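PDB 4IEF: gingipain R2 Pro-Domain from Porphyromonas gingivalis, which probably holds the arginine-specific cysteine protease gingipain R2 latent and assists its folding until the propeptide is removed. Local coordinates for residues Leu35-Val40 with Leu163-Glu168; Gly62-Pro67 with Tyr156-Lys161; Met81-Val86 with Gln147-Ala152. All coordinates share one frame; numbering follows the deposited sequence.

Contact 1. Residues Leu35-Val40 with Leu163-Glu168; sequences LQFTGV and LRIYTE
Phe37 of the hairpin 36-42/45-51, and Leu35 just before its first strand, pack onto Leu163 and Ile165 of strand 162-176, in the large antiparallel sheet. The aliphatic part of the packing is Leu35 on Ile165: Leu35 CD2 sits against Ile165 CG2 at 3.7 Å and also lies 3.9 Å from Ile165 CD1, so one methyl rests over both branches of the isoleucine, the two side chains crossing at a slant. Leu35 has CG anti to the backbone N (chi1 175°), which places CD2 on the isoleucine. In the aromatic part, Phe37 and Leu163 approach from opposite directions: Phe37 CZ comes to 3.7 Å from Leu163 CD2, with CE2 nearly as close, the methyl lying oblique to the ring. Ile165 CD1 adds a looser touch, 4.5 Å from Phe37 CZ and near the ring plane, at its edge. Lys93 makes a cation-pi contact with the same ring, and Leu35 continues onto Leu154 of strand 144-157. Backbones stay well apart, the CA atoms of Leu35 and Ile165 being 9.1 Å distant. Every touch between the segments is between apolar groups, which implies that they are held together by apolar packing rather than by directional bonds.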
loop_
_atom_site.group_PDB
_atom_site.type_symbol
_atom_site.label_atom_id
_atom_site.label_comp_id
_atom_site.label_asym_id
_atom_site.label_seq_id
_atom_site.Cartn_x
_atom_site.Cartn_y
_atom_site.Cartn_z
ATOM N N LEU A 35 16.839 6.647 22.481
ATOM C CA LEU A 35 15.960 6.106 23.524
ATOM C C LEU A 35 15.444 7.245 24.416
ATOM O O LEU A 35 16.234 7.983 24.997
ATOM C CB LEU A 35 16.648 5.023 24.373
ATOM C CG LEU A 35 15.835 4.496 25.575
ATOM C CD1 LEU A 35 14.714 3.558 25.129
ATOM C CD2 LEU A 35 16.740 3.817 26.579
ATOM N N GLN A 36 14.115 7.400 24.479
ATOM C CA GLN A 36 13.450 8.436 25.283
ATOM C C GLN A 36 12.375 7.820 26.174
ATOM O O GLN A 36 11.876 6.733 25.878
ATOM C CB GLN A 36 12.821 9.538 24.393
ATOM C CG GLN A 36 13.766 10.125 23.337
ATOM C CD GLN A 36 13.846 11.630 23.299
ATOM O OE1 GLN A 36 13.570 12.248 22.269
ATOM N NE2 GLN A 36 14.335 12.239 24.377
ATOM N N PHE A 37 12.005 8.533 27.246
ATOM C CA PHE A 37 10.973 8.105 28.186
ATOM C C PHE A 37 9.971 9.233 28.367
ATOM O O PHE A 37 10.360 10.369 28.640
ATOM C CB PHE A 37 11.592 7.676 29.531
ATOM C CG PHE A 37 12.482 6.461 29.444
ATOM C CD1 PHE A 37 13.860 6.595 29.287
ATOM C CD2 PHE A 37 11.947 5.180 29.518
ATOM C CE1 PHE A 37 14.685 5.465 29.201
ATOM C CE2 PHE A 37 12.767 4.056 29.426
ATOM C CZ PHE A 37 14.132 4.205 29.263
ATOM N N THR A 38 8.687 8.930 28.157
ATOM C CA THR A 38 7.579 9.880 28.295
ATOM C C THR A 38 6.813 9.540 29.580
ATOM O O THR A 38 6.342 8.412 29.745
ATOM C CB THR A 38 6.687 9.843 27.033
ATOM O OG1 THR A 38 7.503 10.027 25.876
ATOM C CG2 THR A 38 5.583 10.895 27.051
ATOM N N GLY A 39 6.723 10.512 30.476
ATOM C CA GLY A 39 6.008 10.373 31.738
ATOM C C GLY A 39 4.505 10.383 31.531
ATOM O O GLY A 39 3.972 11.290 30.886
ATOM N N VAL A 40 3.817 9.360 32.049
ATOM C CA VAL A 40 2.360 9.239 31.941
ATOM C C VAL A 40 1.751 9.010 33.340
ATOM O O VAL A 40 2.398 8.447 34.223
ATOM C CB VAL A 40 1.888 8.151 30.928
ATOM C CG1 VAL A 40 2.259 8.505 29.492
ATOM C CG2 VAL A 40 2.403 6.767 31.293
ATOM N N LEU A 163 15.164 -2.005 34.777
ATOM C CA LEU A 163 15.090 -1.989 33.332
ATOM C C LEU A 163 16.478 -2.213 32.743
ATOM O O LEU A 163 17.429 -1.519 33.106
ATOM C CB LEU A 163 14.487 -0.670 32.814
ATOM C CG LEU A 163 14.390 -0.512 31.282
ATOM C CD1 LEU A 163 13.173 -1.250 30.710
ATOM C CD2 LEU A 163 14.346 0.944 30.896
ATOM N N ARG A 164 16.577 -3.187 31.835
ATOM C CA ARG A 164 17.798 -3.508 31.103
ATOM C C ARG A 164 17.692 -2.909 29.702
ATOM O O ARG A 164 16.748 -3.214 28.972
ATOM C CB ARG A 164 18.032 -5.026 31.054
ATOM C CG ARG A 164 18.491 -5.594 32.382
ATOM C CD ARG A 164 18.635 -7.100 32.327
ATOM N NE ARG A 164 19.076 -7.640 33.613
ATOM C CZ ARG A 164 19.209 -8.937 33.877
ATOM N NH1 ARG A 164 18.932 -9.844 32.946
ATOM N NH2 ARG A 164 19.616 -9.338 35.073
ATOM N N ILE A 165 18.619 -2.000 29.370
ATOM C CA ILE A 165 18.668 -1.321 28.079
ATOM C C ILE A 165 19.787 -1.942 27.252
ATOM O O ILE A 165 20.959 -1.716 27.544
ATOM C CB ILE A 165 18.839 0.223 28.239
ATOM C CG1 ILE A 165 17.669 0.843 29.046
ATOM C CG2 ILE A 165 18.998 0.908 26.862
ATOM C CD1 ILE A 165 18.019 2.094 29.857
ATOM N N TYR A 166 19.425 -2.720 26.224
ATOM C CA TYR A 166 20.405 -3.350 25.344
ATOM C C TYR A 166 20.841 -2.341 24.287
ATOM O O TYR A 166 20.075 -1.994 23.390
ATOM C CB TYR A 166 19.860 -4.652 24.731
ATOM C CG TYR A 166 19.824 -5.801 25.714
ATOM C CD1 TYR A 166 18.784 -5.930 26.632
ATOM C CD2 TYR A 166 20.838 -6.753 25.740
ATOM C CE1 TYR A 166 18.759 -6.970 27.559
ATOM C CE2 TYR A 166 20.819 -7.803 26.659
ATOM C CZ TYR A 166 19.776 -7.908 27.566
ATOM O OH TYR A 166 19.755 -8.933 28.484
ATOM N N THR A 167 22.061 -1.817 24.450
ATOM C CA THR A 167 22.635 -0.804 23.563
ATOM C C THR A 167 23.051 -1.432 22.233
ATOM O O THR A 167 23.028 -0.741 21.214
ATOM C CB THR A 167 23.797 -0.077 24.237
ATOM O OG1 THR A 167 24.782 -1.030 24.639
ATOM C CG2 THR A 167 23.346 0.759 25.428
ATOM N N GLU A 168 23.406 -2.736 22.240
ATOM C CA GLU A 168 23.781 -3.482 21.041
ATOM C C GLU A 168 23.344 -4.943 21.141
ATOM O O GLU A 168 23.488 -5.570 22.194
ATOM C CB GLU A 168 25.288 -3.395 20.771
ATOM C CG GLU A 168 25.694 -3.941 19.414
ATOM C CD GLU A 168 27.190 -4.044 19.218
ATOM O OE1 GLU A 168 27.756 -3.165 18.525
ATOM O OE2 GLU A 168 27.801 -4.990 19.765
#

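Contact 2. Residues Gly62-Pro67 with Tyr156-Lys161; sequences GTPILP and YNPVTK
Tyr156, at the end of strand 144-157 in the antiparallel sheet, packs against Pro64 and Leu66 of the irregular loop joining strands 45-51 and 69-74; just beyond it, Asn157 opens an Asx motif. Tyr156 gives the contact its largest buried surface. Its CG lies opposite the backbone N (chi1 177°), which brings the CD2 edge of the ring to Pro64. The pyrrolidine meets that edge with CG near the ring plane and 3.6 Å from Tyr156 CD2, while the two side chains cross at about a right angle. One face of the ring is taken by Pro158 N, 4.0 Å above the plane and offset toward the rim. Pro64 CG also grazes Pro158 CG at 4.3 Å, and Tyr122 touches both prolines. Leu66 takes the base of the tyrosine instead: its CD2 is 3.7 Å from Tyr156 CB, and its CD1 lies slightly farther from the same atom. Tyr156 OH is hydrogen-bonded to Val96 O, which fixes the hydroxyl end. In the turn that follows, Asn157 OD1 accepts from Thr160 N at 3.2 Å; the bond is fairly straight at 165°, but the donor stands 53° out of the carbonyl plane.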
loop_
_atom_site.group_PDB
_atom_site.type_symbol
_atom_site.label_atom_id
_atom_site.label_comp_id
_atom_site.label_asym_id
_atom_site.label_seq_id
_atom_site.Cartn_x
_atom_site.Cartn_y
_atom_site.Cartn_z
ATOM N N GLY A 62 -1.713 -4.646 29.630
ATOM C CA GLY A 62 -1.407 -4.824 31.046
ATOM C C GLY A 62 0.016 -5.240 31.359
ATOM O O GLY A 62 0.386 -5.305 32.539
ATOM N N THR A 63 0.812 -5.567 30.317
ATOM C CA THR A 63 2.223 -5.957 30.446
ATOM C C THR A 63 3.095 -4.717 30.144
ATOM O O THR A 63 2.609 -3.801 29.468
ATOM C CB THR A 63 2.579 -7.162 29.543
ATOM O OG1 THR A 63 2.658 -6.761 28.175
ATOM C CG2 THR A 63 1.646 -8.367 29.735
ATOM N N PRO A 64 4.374 -4.654 30.586
ATOM C CA PRO A 64 5.163 -3.428 30.351
ATOM C C PRO A 64 5.330 -3.047 28.877
ATOM O O PRO A 64 5.501 -3.929 28.042
ATOM C CB PRO A 64 6.518 -3.748 30.993
ATOM C CG PRO A 64 6.225 -4.806 32.004
ATOM C CD PRO A 64 5.125 -5.627 31.412
ATOM N N ILE A 65 5.251 -1.726 28.565
ATOM C CA ILE A 65 5.472 -1.204 27.205
ATOM C C ILE A 65 6.960 -1.343 26.941
ATOM O O ILE A 65 7.768 -0.620 27.520
ATOM C CB ILE A 65 4.966 0.252 26.985
ATOM C CG1 ILE A 65 3.433 0.335 27.156
ATOM C CG2 ILE A 65 5.412 0.803 25.595
ATOM C CD1 ILE A 65 2.869 1.733 27.311
ATOM N N LEU A 66 7.322 -2.348 26.151
ATOM C CA LEU A 66 8.712 -2.620 25.836
ATOM C C LEU A 66 8.843 -2.728 24.318
ATOM O O LEU A 66 8.746 -3.828 23.757
ATOM C CB LEU A 66 9.201 -3.874 26.584
ATOM C CG LEU A 66 9.117 -3.784 28.133
ATOM C CD1 LEU A 66 9.080 -5.155 28.776
ATOM C CD2 LEU A 66 10.214 -2.882 28.713
ATOM N N PRO A 67 9.014 -1.555 23.645
ATOM C CA PRO A 67 9.079 -1.536 22.174
ATOM C C PRO A 67 10.133 -2.446 21.573
ATOM O O PRO A 67 11.181 -2.680 22.169
ATOM C CB PRO A 67 9.388 -0.073 21.845
ATOM C CG PRO A 67 8.870 0.680 22.995
ATOM C CD PRO A 67 9.106 -0.185 24.191
ATOM N N TYR A 156 12.320 -5.653 31.248
ATOM C CA TYR A 156 11.913 -5.037 32.504
ATOM C C TYR A 156 11.318 -6.029 33.477
ATOM O O TYR A 156 10.388 -6.772 33.141
ATOM C CB TYR A 156 10.903 -3.901 32.214
ATOM C CG TYR A 156 10.331 -3.190 33.424
ATOM C CD1 TYR A 156 11.117 -2.337 34.194
ATOM C CD2 TYR A 156 8.984 -3.307 33.753
ATOM C CE1 TYR A 156 10.588 -1.656 35.289
ATOM C CE2 TYR A 156 8.440 -2.627 34.843
ATOM C CZ TYR A 156 9.247 -1.802 35.607
ATOM O OH TYR A 156 8.706 -1.128 36.679
ATOM N N ASN A 157 11.869 -6.016 34.698
ATOM C CA ASN A 157 11.397 -6.802 35.825
ATOM C C ASN A 157 10.474 -5.884 36.636
ATOM O O ASN A 157 10.956 -4.894 37.188
ATOM C CB ASN A 157 12.567 -7.354 36.656
ATOM C CG ASN A 157 12.168 -8.367 37.714
ATOM O OD1 ASN A 157 11.200 -8.192 38.469
ATOM N ND2 ASN A 157 12.929 -9.446 37.812
ATOM N N PRO A 158 9.143 -6.147 36.664
ATOM C CA PRO A 158 8.221 -5.236 37.374
ATOM C C PRO A 158 8.331 -5.246 38.902
ATOM O O PRO A 158 8.064 -4.219 39.528
ATOM C CB PRO A 158 6.835 -5.724 36.943
ATOM C CG PRO A 158 7.058 -6.638 35.789
ATOM C CD PRO A 158 8.400 -7.243 36.014
ATOM N N VAL A 159 8.715 -6.382 39.498
ATOM C CA VAL A 159 8.845 -6.541 40.948
ATOM C C VAL A 159 10.099 -5.792 41.466
ATOM O O VAL A 159 10.009 -5.101 42.485
ATOM C CB VAL A 159 8.840 -8.048 41.345
ATOM C CG1 VAL A 159 9.310 -8.267 42.787
ATOM C CG2 VAL A 159 7.457 -8.658 41.137
ATOM N N THR A 160 11.247 -5.928 40.778
ATOM C CA THR A 160 12.496 -5.279 41.207
ATOM C C THR A 160 12.611 -3.835 40.677
ATOM O O THR A 160 13.486 -3.091 41.135
ATOM C CB THR A 160 13.728 -6.108 40.788
ATOM O OG1 THR A 160 13.817 -6.135 39.367
ATOM C CG2 THR A 160 13.713 -7.525 41.350
ATOM N N LYS A 161 11.742 -3.452 39.704
ATOM C CA LYS A 161 11.703 -2.126 39.047
ATOM C C LYS A 161 13.028 -1.859 38.298
ATOM O O LYS A 161 13.489 -0.715 38.211
ATOM C CB LYS A 161 11.384 -0.991 40.058
ATOM C CG LYS A 161 9.941 -1.015 40.572
ATOM C CD LYS A 161 9.616 0.133 41.525
ATOM C CE LYS A 161 9.249 1.418 40.815
ATOM N NZ LYS A 161 8.580 2.381 41.729
#

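Contact 3. Residues Met81-Val86 with Gln147-Ala152; sequences MKVEVV and QVVNFA
Two strands of the antiparallel sheet, 79-93 and 144-157, face each other here through their side chains: Val83 meets Val149, and Met81 meets Gln147. The valines touch by single methyls, Val83 CG2 lying 3.8 Å from Val149 CG2 along obliquely set side chains. Each of these methyls is opposite its own backbone N, with chi1 near 60° in both residues, which swings CG2 forward to the partner and puts CG1 between the backbone N and carbonyl carbon. Leu135 of strand 133-141 also packs on Val83, and Leu73 of strand 69-74 on Val149.

The two strands are not hydrogen-bonded partners in the sheet. Strand 79-93 pairs with 162-176, for instance Lys82 with Ser174 and Glu84 with Ala172, whereas 144-157 pairs at this level with 69-74 and 133-141; that their side chains still meet is consistent with a sheet that curls or branches, bringing separate parts of itself face to face.

At the other end of the contact an amide oxygen lies against aliphatic carbons, and a water makes the polar link. Gln147, extended beyond CG, slides past Met81 in the reverse direction, and its OE1 comes to 3.3 Å from Met81 CB and 3.4 Å from Met81 CG. Met81 bends at chi2 (-65°) and again at chi3, leading its sulfur end away from the glutamine. One water bridges the Met81 backbone to the Gln147 amide: it accepts from Met81 N at 2.7 Å and donates to Gln147 OE1 at 2.6 Å. The other half of the amide is engaged too, since Gln147 NE2 donates to Ser136 O; the two bonds, one at each end of the amide, should fix its rotation.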
loop_
_atom_site.group_PDB
_atom_site.type_symbol
_atom_site.label_atom_id
_atom_site.label_comp_id
_atom_site.label_asym_id
_atom_site.label_seq_id
_atom_site.Cartn_x
_atom_site.Cartn_y
_atom_site.Cartn_z
ATOM N N MET A 81 13.982 -21.778 10.125
ATOM C CA MET A 81 15.056 -20.880 10.551
ATOM C C MET A 81 15.103 -20.740 12.069
ATOM O O MET A 81 14.101 -20.978 12.754
ATOM C CB MET A 81 14.900 -19.491 9.903
ATOM C CG MET A 81 14.813 -19.513 8.376
ATOM S SD MET A 81 16.299 -20.094 7.521
ATOM C CE MET A 81 17.395 -18.717 7.753
ATOM N N LYS A 82 16.280 -20.373 12.590
ATOM C CA LYS A 82 16.496 -20.116 14.006
ATOM C C LYS A 82 17.218 -18.778 14.161
ATOM O O LYS A 82 17.894 -18.319 13.230
ATOM C CB LYS A 82 17.270 -21.249 14.707
ATOM C CG LYS A 82 18.736 -21.400 14.301
ATOM C CD LYS A 82 19.482 -22.350 15.221
ATOM C CE LYS A 82 20.903 -22.577 14.760
ATOM N NZ LYS A 82 21.714 -23.289 15.779
ATOM N N VAL A 83 17.067 -18.157 15.336
ATOM C CA VAL A 83 17.737 -16.907 15.633
ATOM C C VAL A 83 18.584 -17.110 16.900
ATOM O O VAL A 83 18.102 -17.644 17.901
ATOM C CB VAL A 83 16.767 -15.701 15.708
ATOM C CG1 VAL A 83 15.698 -15.879 16.790
ATOM C CG2 VAL A 83 17.523 -14.389 15.876
ATOM N N GLU A 84 19.868 -16.747 16.807
ATOM C CA GLU A 84 20.814 -16.855 17.911
ATOM C C GLU A 84 21.444 -15.516 18.180
ATOM O O GLU A 84 21.885 -14.850 17.241
ATOM C CB GLU A 84 21.923 -17.884 17.624
ATOM C CG GLU A 84 21.458 -19.243 17.151
ATOM C CD GLU A 84 22.508 -20.324 17.314
ATOM O OE1 GLU A 84 22.440 -21.049 18.332
ATOM O OE2 GLU A 84 23.400 -20.444 16.443
ATOM N N VAL A 85 21.508 -15.126 19.457
ATOM C CA VAL A 85 22.159 -13.888 19.872
ATOM C C VAL A 85 23.645 -14.214 19.965
ATOM O O VAL A 85 24.046 -14.980 20.846
ATOM C CB VAL A 85 21.564 -13.324 21.189
ATOM C CG1 VAL A 85 22.389 -12.153 21.727
ATOM C CG2 VAL A 85 20.110 -12.915 20.989
ATOM N N VAL A 86 24.447 -13.696 19.017
ATOM C CA VAL A 86 25.889 -13.976 18.999
ATOM C C VAL A 86 26.664 -12.908 19.800
ATOM O O VAL A 86 27.779 -13.174 20.254
ATOM C CB VAL A 86 26.469 -14.172 17.573
ATOM C CG1 VAL A 86 25.924 -15.449 16.939
ATOM C CG2 VAL A 86 26.218 -12.966 16.671
ATOM N N GLN A 147 11.165 -14.008 6.366
ATOM C CA GLN A 147 10.940 -14.132 7.802
ATOM C C GLN A 147 11.423 -12.860 8.504
ATOM O O GLN A 147 12.480 -12.321 8.164
ATOM C CB GLN A 147 11.605 -15.390 8.386
ATOM C CG GLN A 147 10.915 -15.852 9.669
ATOM C CD GLN A 147 11.220 -17.266 10.086
ATOM O OE1 GLN A 147 11.991 -17.982 9.453
ATOM N NE2 GLN A 147 10.607 -17.703 11.176
ATOM N N VAL A 148 10.631 -12.379 9.473
ATOM C CA VAL A 148 10.941 -11.161 10.218
ATOM C C VAL A 148 11.667 -11.505 11.521
ATOM O O VAL A 148 11.199 -12.349 12.289
ATOM C CB VAL A 148 9.671 -10.307 10.474
ATOM C CG1 VAL A 148 9.986 -9.072 11.323
ATOM C CG2 VAL A 148 9.010 -9.899 9.158
ATOM N N VAL A 149 12.817 -10.844 11.754
ATOM C CA VAL A 149 13.585 -10.969 12.991
ATOM C C VAL A 149 13.204 -9.767 13.897
ATOM O O VAL A 149 13.147 -8.629 13.425
ATOM C CB VAL A 149 15.128 -11.136 12.779
ATOM C CG1 VAL A 149 15.768 -9.928 12.092
ATOM C CG2 VAL A 149 15.839 -11.462 14.093
ATOM N N ASN A 150 12.890 -10.038 15.171
ATOM C CA ASN A 150 12.510 -9.003 16.137
ATOM C C ASN A 150 13.544 -8.861 17.249
ATOM O O ASN A 150 13.914 -9.846 17.894
ATOM C CB ASN A 150 11.138 -9.307 16.756
ATOM C CG ASN A 150 10.138 -9.808 15.750
ATOM O OD1 ASN A 150 9.763 -9.093 14.815
ATOM N ND2 ASN A 150 9.761 -11.075 15.862
ATOM N N PHE A 151 13.986 -7.624 17.478
ATOM C CA PHE A 151 14.892 -7.288 18.571
ATOM C C PHE A 151 14.078 -6.715 19.704
ATOM O O PHE A 151 13.279 -5.814 19.456
ATOM C CB PHE A 151 15.948 -6.266 18.123
ATOM C CG PHE A 151 16.895 -6.728 17.048
ATOM C CD1 PHE A 151 16.653 -6.431 15.711
ATOM C CD2 PHE A 151 18.049 -7.438 17.374
ATOM C CE1 PHE A 151 17.550 -6.835 14.716
ATOM C CE2 PHE A 151 18.942 -7.839 16.383
ATOM C CZ PHE A 151 18.687 -7.535 15.061
ATOM N N ALA A 152 14.238 -7.241 20.925
ATOM C CA ALA A 152 13.559 -6.731 22.119
ATOM C C ALA A 152 14.657 -6.176 23.056
ATOM O O ALA A 152 15.157 -6.895 23.925
ATOM C CB ALA A 152 12.721 -7.823 22.778
HETATM O O HOH W 1 11.816 -20.581 9.121
#

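In the fold
From the N terminus the chain enters contact 1 at 35-40, contact 2 at 62-67 and contact 3 at 81-86. It returns through 147-152, 156-161 and 163-168, closing contact 3 first, then contact 2, then contact 1. The three loops are therefore nested, and none cross. Contacts 1 and 2 are neighbours, their centres about 11 Å apart, and meet where Leu163 CD1 packs on Tyr156 CB at 3.8 Å and on Leu66 CD2. Contact 3 lies about 21 Å from either, centre to centre, nearer the start of strand 144-157. Contact 1 ties the 36-42 hairpin to strand 162-176, while contacts 2 and 3 tie the 62-67 loop and strand 79-93 to strand 144-157.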